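Long-range contact in putative lipoprotein (Bacteroides fragilis, PDB 3NQI), which is of unknown function but is probably exported and attached to a membrane through a lipid: residues A[219-224]-A[232-237]. Sequence-based numbering, arbitrary orientation.
Sequences AQQNEY and STIEKV
A219 pairs with K236 through two backbone hydrogen bonds. A219 N donates to K236 O, and K236 N returns the bond to A219 O, each at 2.8 Å. Q221 and I234 form a second hydrogen-bonded pair, with I234 N lying 2.7 Å from Q221 O. Q220 and E235 are the non-hydrogen-bonded pair between these two pairs. Here CA-H groups turn to the carbonyls instead, E235 CA to A219 O and Q220 CA to I234 O.

Beyond the paired strands, a water bridges the two segments. It accepts from E223 N and donates to S232 O. The side chain of N222 also crosses the gap, at about a right angle to T233. With N222 CG anti to the backbone N (chi1 178°), the amide reaches across to T233. N222 ND2 donates to T233 OG1 over 3.2 Å, with the hydroxyl 23° out of the amide plane. T233 OG1 is also bonded to L228 O, within the connecting loop. N222 OD1 accepts from Y224 N at 2.8 Å, closing an Asx turn, and also from N225 N.

This is the loop end of a beta hairpin, where strand 214-221 turns back into strand 234-241. Strand 165-174 runs parallel to strand 214-221 and is also paired with it.

The side chains of Q221, I234 and K236 share one face. Q221 CG sits between the backbone N and the carbonyl carbon (chi1 74°), 3.9 Å from I234 CG1. The Q221 amide passes obliquely by K236: Q221 OE1 lies near K236 CB, and Q221 NE2 is 3.8 Å from K236 CD. Q221 OE1 is hydrogen-bonded to Y238 OH. On the other face, Q220 CB meets T233 CG2. At the turn end, S232 OG approaches the Y224 ring at its edge, 3.3 Å from Y224 CD2.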
# COMPACT_ATOMS: atom_id res chain seq x y z
N ALA A 219 -4.60 -4.14 -11.76
CA ALA A 219 -3.17 -4.56 -11.77
C ALA A 219 -2.81 -5.47 -12.95
O ALA A 219 -3.64 -6.28 -13.38
CB ALA A 219 -2.84 -5.27 -10.45
N GLN A 220 -1.58 -5.34 -13.47
CA GLN A 220 -0.97 -6.34 -14.38
C GLN A 220 -0.18 -7.33 -13.54
O GLN A 220 0.76 -6.97 -12.80
CB GLN A 220 -0.09 -5.70 -15.45
CG GLN A 220 -0.86 -4.84 -16.38
CD GLN A 220 -0.02 -4.29 -17.51
OE1 GLN A 220 0.02 -4.85 -18.63
NE2 GLN A 220 0.62 -3.17 -17.24
N GLN A 221 -0.64 -8.59 -13.57
CA GLN A 221 -0.00 -9.59 -12.75
C GLN A 221 0.34 -10.82 -13.54
O GLN A 221 -0.22 -11.09 -14.59
CB GLN A 221 -0.84 -9.91 -11.52
CG GLN A 221 -2.02 -10.67 -11.72
CD GLN A 221 -2.82 -10.82 -10.43
OE1 GLN A 221 -3.09 -9.83 -9.74
NE2 GLN A 221 -3.22 -12.04 -10.11
N ASN A 222 1.33 -11.55 -13.04
CA ASN A 222 1.84 -12.75 -13.74
C ASN A 222 2.28 -13.71 -12.64
O ASN A 222 3.19 -13.40 -11.85
CB ASN A 222 2.97 -12.33 -14.67
CG ASN A 222 3.64 -13.51 -15.44
OD1 ASN A 222 3.69 -14.67 -14.98
ND2 ASN A 222 4.17 -13.19 -16.62
N GLU A 223 1.57 -14.82 -12.54
CA GLU A 223 1.78 -15.83 -11.51
C GLU A 223 3.03 -16.69 -11.77
O GLU A 223 3.41 -17.45 -10.88
CB GLU A 223 0.58 -16.80 -11.44
N TYR A 224 3.63 -16.61 -12.96
CA TYR A 224 4.71 -17.56 -13.35
C TYR A 224 6.10 -16.98 -13.46
O TYR A 224 7.05 -17.64 -13.14
CB TYR A 224 4.36 -18.23 -14.66
CG TYR A 224 3.10 -19.01 -14.51
CD1 TYR A 224 3.03 -20.06 -13.60
CD2 TYR A 224 1.95 -18.67 -15.19
CE1 TYR A 224 1.87 -20.77 -13.41
CE2 TYR A 224 0.76 -19.39 -15.01
CZ TYR A 224 0.75 -20.43 -14.10
OH TYR A 224 -0.39 -21.17 -13.88
N SER A 232 1.56 -14.96 -20.01
CA SER A 232 0.97 -15.22 -18.69
C SER A 232 0.57 -13.97 -17.89
O SER A 232 -0.02 -14.10 -16.81
CB SER A 232 1.89 -16.05 -17.81
OG SER A 232 1.84 -17.40 -18.22
N THR A 233 0.94 -12.78 -18.37
CA THR A 233 0.60 -11.54 -17.70
C THR A 233 -0.88 -11.30 -17.98
O THR A 233 -1.30 -11.30 -19.13
CB THR A 233 1.44 -10.36 -18.22
OG1 THR A 233 2.82 -10.64 -17.98
CG2 THR A 233 1.03 -9.00 -17.50
N ILE A 234 -1.67 -11.13 -16.92
CA ILE A 234 -3.09 -10.85 -17.05
C ILE A 234 -3.41 -9.55 -16.34
O ILE A 234 -2.63 -9.02 -15.53
CB ILE A 234 -3.95 -11.98 -16.45
CG1 ILE A 234 -3.66 -12.16 -14.96
CG2 ILE A 234 -3.74 -13.31 -17.23
CD1 ILE A 234 -4.77 -12.81 -14.15
N GLU A 235 -4.58 -9.02 -16.64
CA GLU A 235 -5.09 -7.91 -15.90
C GLU A 235 -6.04 -8.44 -14.88
O GLU A 235 -6.88 -9.29 -15.16
CB GLU A 235 -5.77 -6.94 -16.84
CG GLU A 235 -6.26 -5.71 -16.17
CD GLU A 235 -6.19 -4.53 -17.12
OE1 GLU A 235 -5.11 -4.30 -17.74
OE2 GLU A 235 -7.20 -3.86 -17.27
N LYS A 236 -5.91 -7.96 -13.66
CA LYS A 236 -6.82 -8.30 -12.62
C LYS A 236 -7.34 -7.04 -11.88
O LYS A 236 -6.59 -6.10 -11.57
CB LYS A 236 -6.21 -9.32 -11.66
CG LYS A 236 -7.20 -9.78 -10.63
CD LYS A 236 -6.95 -11.16 -10.04
CE LYS A 236 -8.08 -11.47 -9.05
NZ LYS A 236 -7.79 -12.61 -8.12
N VAL A 237 -8.66 -7.02 -11.67
CA VAL A 237 -9.35 -5.92 -11.01
C VAL A 237 -9.72 -6.35 -9.59
O VAL A 237 -10.34 -7.35 -9.44
CB VAL A 237 -10.57 -5.47 -11.80
CG1 VAL A 237 -11.35 -4.35 -10.97
CG2 VAL A 237 -10.14 -4.90 -13.15
O HOH W 1 -0.45 -15.18 -14.44